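Local coordinates for vacuolar protein sorting-associated protein 29 (Entamoeba histolytica, PDB 5XCJ), which probably acts in retromer-mediated protein transport as a metal-binding subunit built on a calcineurin-like metallophosphatase fold, at residues V90-W93 with E97-A100; L119-V124 with Y128-G133. The protein carries 1 engineered substitution. All coordinates share one frame; numbering follows the deposited sequence.

Interaction 1 (V90-W93 with E97-A100); sequences VIPW and EALA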
loop_
_atom_site.group_PDB
_atom_site.type_symbol
_atom_site.label_atom_id
_atom_site.label_comp_id
_atom_site.label_asym_id
_atom_site.label_seq_id
_atom_site.Cartn_x
_atom_site.Cartn_y
_atom_site.Cartn_z
ATOM N N VAL A 90 -14.590 -2.562 -0.290
ATOM C CA VAL A 90 -15.075 -1.792 -1.419
ATOM C C VAL A 90 -15.743 -2.730 -2.405
ATOM O O VAL A 90 -15.086 -3.500 -3.089
ATOM C CB VAL A 90 -13.916 -1.077 -2.130
ATOM C CG1 VAL A 90 -14.396 -0.414 -3.409
ATOM C CG2 VAL A 90 -13.250 -0.080 -1.197
ATOM N N ILE A 91 -17.070 -2.662 -2.453
ATOM C CA ILE A 91 -17.853 -3.500 -3.354
ATOM C C ILE A 91 -18.602 -2.664 -4.407
ATOM O O ILE A 91 -19.257 -1.705 -4.038
ATOM C CB ILE A 91 -18.793 -4.453 -2.601
ATOM C CG1 ILE A 91 -19.822 -3.676 -1.790
ATOM C CG2 ILE A 91 -17.984 -5.376 -1.707
ATOM C CD1 ILE A 91 -20.881 -4.552 -1.168
ATOM N N PRO A 92 -18.507 -2.997 -5.697
ATOM C CA PRO A 92 -17.711 -4.109 -6.230
ATOM C C PRO A 92 -16.209 -3.855 -6.137
ATOM O O PRO A 92 -15.787 -2.711 -6.134
ATOM C CB PRO A 92 -18.155 -4.185 -7.694
ATOM C CG PRO A 92 -19.493 -3.528 -7.722
ATOM C CD PRO A 92 -19.406 -2.429 -6.713
ATOM N N TRP A 93 -15.430 -4.936 -6.068
ATOM C CA TRP A 93 -13.985 -4.854 -5.846
ATOM C C TRP A 93 -13.191 -4.156 -6.915
ATOM O O TRP A 93 -13.293 -4.452 -8.096
ATOM C CB TRP A 93 -13.409 -6.254 -5.680
ATOM C CG TRP A 93 -13.728 -6.875 -4.386
ATOM C CD1 TRP A 93 -14.067 -6.242 -3.232
ATOM C CD2 TRP A 93 -13.751 -8.273 -4.102
ATOM N NE1 TRP A 93 -14.296 -7.155 -2.246
ATOM C CE2 TRP A 93 -14.108 -8.413 -2.753
ATOM C CE3 TRP A 93 -13.497 -9.417 -4.856
ATOM C CZ2 TRP A 93 -14.217 -9.656 -2.141
ATOM C CZ3 TRP A 93 -13.613 -10.644 -4.249
ATOM C CH2 TRP A 93 -13.969 -10.754 -2.907
ATOM N N GLU A 97 -15.800 3.722 -9.337
ATOM C CA GLU A 97 -16.885 4.418 -8.656
ATOM C C GLU A 97 -17.019 4.055 -7.169
ATOM O O GLU A 97 -17.320 4.910 -6.344
ATOM C CB GLU A 97 -18.208 4.244 -9.395
ATOM C CG GLU A 97 -19.216 5.332 -9.080
ATOM C CD GLU A 97 -18.580 6.702 -8.938
ATOM O OE1 GLU A 97 -18.388 7.153 -7.798
ATOM O OE2 GLU A 97 -18.282 7.337 -9.967
ATOM N N ALA A 98 -16.842 2.777 -6.842
ATOM C CA ALA A 98 -16.932 2.350 -5.453
ATOM C C ALA A 98 -15.833 3.003 -4.627
ATOM O O ALA A 98 -16.076 3.485 -3.530
ATOM C CB ALA A 98 -16.849 0.836 -5.346
ATOM N N LEU A 99 -14.615 2.986 -5.159
ATOM C CA LEU A 99 -13.466 3.597 -4.508
ATOM C C LEU A 99 -13.691 5.099 -4.386
ATOM O O LEU A 99 -13.330 5.715 -3.393
ATOM C CB LEU A 99 -12.193 3.318 -5.296
ATOM C CG LEU A 99 -11.637 1.897 -5.250
ATOM C CD1 LEU A 99 -10.651 1.689 -6.389
ATOM C CD2 LEU A 99 -10.972 1.637 -3.908
ATOM N N ALA A 100 -14.289 5.687 -5.415
ATOM C CA ALA A 100 -14.564 7.116 -5.421
ATOM C C ALA A 100 -15.521 7.457 -4.292
ATOM O O ALA A 100 -15.375 8.481 -3.634
ATOM C CB ALA A 100 -15.143 7.549 -6.756
#
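The methyl group of A98 fits against the bent backbone of V90-W93, supplying most of the helix's share, with V90 its main partner across. Its CB lies 3.4 Å from CG1 of V90, tighter than ordinary van der Waals packing, and the CA atoms of V90 and A98 are 6.1 Å apart. The same A98 CB is also met by two backbone carbonyls, with I91 O at 3.7 Å and P92 O at 3.8 Å. The peptide bond between I91 and P92 is cis, a bend that probably helps to bring both oxygens to the one methyl, while CD of the proline ring stays at 4.4 Å from A98 CB. The A98 backbone N is engaged, donating to OD1 of D95 just ahead of the helix. One residue on, L99 extends the apolar patch beyond V90. Its CD2 comes to 3.9 Å from V90 CG2, and the two side chains cross at about a right angle. A chi1 of 173° sets V90 CG1 opposite the backbone N, where it meets A98 and also the flank of L99, 4.0 Å from L99 CG, while CG2 adds the second contact to L99 CD2. Beyond the contact, W93 NE1 is bonded to H88 O and the indole meets the ring of H115, a zinc ligand in this protein. The arrangement packs the loop after strand 80-85 on the first turn of helix 96-106, the connection in a beta-alpha-beta crossover to parallel strand 110-112, beside the metal site of the metallophosphatase fold.

Interaction 2 (L119-V124 with Y128-G133); sequences LETKEV and YFLNPG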
loop_
_atom_site.group_PDB
_atom_site.type_symbol
_atom_site.label_atom_id
_atom_site.label_comp_id
_atom_site.label_asym_id
_atom_site.label_seq_id
_atom_site.Cartn_x
_atom_site.Cartn_y
_atom_site.Cartn_z
ATOM N N LEU A 119 -0.562 -3.801 -8.265
ATOM C CA LEU A 119 -0.161 -2.432 -8.028
ATOM C C LEU A 119 -0.753 -1.543 -9.106
ATOM O O LEU A 119 -0.719 -1.880 -10.277
ATOM C CB LEU A 119 1.363 -2.313 -8.041
ATOM C CG LEU A 119 1.956 -0.917 -7.888
ATOM C CD1 LEU A 119 3.329 -0.996 -7.249
ATOM C CD2 LEU A 119 2.031 -0.202 -9.223
ATOM N N GLU A 120 -1.344 -0.431 -8.695
ATOM C CA GLU A 120 -1.904 0.506 -9.656
ATOM C C GLU A 120 -1.864 1.941 -9.157
ATOM O O GLU A 120 -2.109 2.207 -7.985
ATOM C CB GLU A 120 -3.345 0.117 -10.000
ATOM C CG GLU A 120 -3.956 0.910 -11.140
ATOM C CD GLU A 120 -5.404 0.547 -11.395
ATOM O OE1 GLU A 120 -5.667 -0.306 -12.265
ATOM O OE2 GLU A 120 -6.277 1.110 -10.710
ATOM N N THR A 121 -1.559 2.862 -10.064
ATOM C CA THR A 121 -1.572 4.276 -9.753
ATOM C C THR A 121 -2.575 4.912 -10.707
ATOM O O THR A 121 -2.427 4.807 -11.910
ATOM C CB THR A 121 -0.200 4.927 -9.965
ATOM O OG1 THR A 121 0.717 4.440 -8.985
ATOM C CG2 THR A 121 -0.318 6.429 -9.845
ATOM N N LYS A 122 -3.620 5.526 -10.167
ATOM C CA LYS A 122 -4.620 6.164 -11.011
ATOM C C LYS A 122 -5.100 7.509 -10.481
ATOM O O LYS A 122 -5.306 7.676 -9.289
ATOM C CB LYS A 122 -5.808 5.226 -11.215
ATOM C CG LYS A 122 -6.363 5.224 -12.623
ATOM C CD LYS A 122 -7.479 4.208 -12.796
ATOM C CE LYS A 122 -8.577 4.397 -11.768
ATOM N NZ LYS A 122 -9.486 3.224 -11.703
ATOM N N GLU A 123 -5.283 8.470 -11.374
ATOM C CA GLU A 123 -5.799 9.765 -10.968
ATOM C C GLU A 123 -7.166 9.937 -11.612
ATOM O O GLU A 123 -7.311 9.782 -12.815
ATOM C CB GLU A 123 -4.868 10.896 -11.388
ATOM C CG GLU A 123 -5.470 12.280 -11.216
ATOM C CD GLU A 123 -6.154 12.785 -12.472
ATOM O OE1 GLU A 123 -5.909 12.226 -13.551
ATOM O OE2 GLU A 123 -6.931 13.748 -12.380
ATOM N N VAL A 124 -8.180 10.169 -10.793
ATOM C CA VAL A 124 -9.529 10.389 -11.307
ATOM C C VAL A 124 -10.156 11.626 -10.671
ATOM O O VAL A 124 -10.187 11.757 -9.454
ATOM C CB VAL A 124 -10.440 9.141 -11.161
ATOM C CG1 VAL A 124 -9.775 8.041 -10.354
ATOM C CG2 VAL A 124 -11.804 9.499 -10.586
ATOM N N TYR A 128 -6.488 11.050 -6.160
ATOM C CA TYR A 128 -5.551 9.977 -6.452
ATOM C C TYR A 128 -5.862 8.685 -5.722
ATOM O O TYR A 128 -6.092 8.684 -4.522
ATOM C CB TYR A 128 -4.132 10.433 -6.131
ATOM C CG TYR A 128 -3.801 11.784 -6.720
ATOM C CD1 TYR A 128 -4.074 12.946 -6.028
ATOM C CD2 TYR A 128 -3.231 11.888 -7.978
ATOM C CE1 TYR A 128 -3.779 14.182 -6.568
ATOM C CE2 TYR A 128 -2.933 13.114 -8.526
ATOM C CZ TYR A 128 -3.209 14.255 -7.820
ATOM O OH TYR A 128 -2.913 15.478 -8.367
ATOM N N PHE A 129 -5.891 7.595 -6.477
ATOM C CA PHE A 129 -6.158 6.276 -5.931
ATOM C C PHE A 129 -4.915 5.423 -6.121
ATOM O O PHE A 129 -4.492 5.182 -7.243
ATOM C CB PHE A 129 -7.361 5.656 -6.632
ATOM C CG PHE A 129 -8.645 6.390 -6.376
ATOM C CD1 PHE A 129 -8.942 7.553 -7.063
ATOM C CD2 PHE A 129 -9.546 5.927 -5.438
ATOM C CE1 PHE A 129 -10.119 8.232 -6.823
ATOM C CE2 PHE A 129 -10.722 6.604 -5.196
ATOM C CZ PHE A 129 -11.007 7.761 -5.890
ATOM N N LEU A 130 -4.355 4.955 -5.009
ATOM C CA LEU A 130 -3.133 4.160 -5.023
ATOM C C LEU A 130 -3.239 2.770 -4.400
ATOM O O LEU A 130 -3.838 2.592 -3.348
ATOM C CB LEU A 130 -2.014 4.934 -4.329
ATOM C CG LEU A 130 -1.992 6.435 -4.608
ATOM C CD1 LEU A 130 -0.965 7.150 -3.750
ATOM C CD2 LEU A 130 -1.731 6.680 -6.079
ATOM N N ASN A 131 -2.692 1.786 -5.095
ATOM C CA ASN A 131 -2.641 0.417 -4.612
ATOM C C ASN A 131 -1.206 -0.064 -4.831
ATOM O O ASN A 131 -0.744 -0.103 -5.961
ATOM C CB ASN A 131 -3.633 -0.432 -5.397
ATOM C CG ASN A 131 -3.747 -1.843 -4.868
ATOM O OD1 ASN A 131 -2.782 -2.425 -4.409
ATOM N ND2 ASN A 131 -4.945 -2.399 -4.947
ATOM N N PRO A 132 -0.517 -0.454 -3.767
ATOM C CA PRO A 132 0.874 -0.907 -3.895
ATOM C C PRO A 132 1.026 -2.379 -4.288
ATOM O O PRO A 132 2.147 -2.836 -4.490
ATOM C CB PRO A 132 1.448 -0.672 -2.495
ATOM C CG PRO A 132 0.276 -0.776 -1.589
ATOM C CD PRO A 132 -0.937 -0.342 -2.361
ATOM N N GLY A 133 -0.087 -3.097 -4.401
ATOM C CA GLY A 133 -0.041 -4.509 -4.727
ATOM C C GLY A 133 0.379 -5.323 -3.511
ATOM O O GLY A 133 0.347 -4.839 -2.388
#
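E120 to E123 pair with N131 to Y128 as an antiparallel beta hairpin in which strand 120-124 forms the outer edge of the five-stranded sheet. The strand axes run 4.8 Å apart at 168°, and E120 with N131 and K122 with F129 are the hydrogen-bonded pairs. E120 N to N131 O is the shortest bond, at 2.8 Å. K122 N to F129 O is the longest, at 3.1 Å; F129 N to K122 O is nearly straight, at 174°. On the side turned to helix 96-106, V124 CG1 presses obliquely on the phenylalanine ring, 3.4 Å from F129 CD1. The other side faces the second sheet: T121 CG2 lies alongside L130 CD2 at 4.0 Å, and E123 lays its CG 3.8 Å from Y128 CE2, while T121 OG1 bonds to E164. At the L119 end of the hairpin, L119 CA makes a CA-H...O contact of 3.2 Å with N131 O. The same carbonyl accepts the E120 N bond, so it has two partners, and the N131 side chain closes an Asx turn, OD1 taking the G133 amide at 2.8 Å. Backbone bonding therefore fixes the register, F129 packs on helix 96-106 on one face, L130, the T121 methyl and the Y128 ring meet the second sheet on the other, and the Asx turn restrains the asparagine amide.

The two contacts lie in series along the chain, with centres 13 Å apart, and meet directly at the F129 ring: L99 O is 3.3 Å from F129 CE2, and A100 CA is 3.6 Å from F129 CZ. Helix 96-106 thus takes the loop of interaction 1 at A98 and the hairpin of interaction 2 against L99 and A100. Both approach the zinc site, which holds no metal here. The V90 side chain is about 7 Å from that of H115, and the N131 side chain about 5 Å from that of D8. The I91 side chain is about 11 Å from that of A62, the engineered residue at a ligand position.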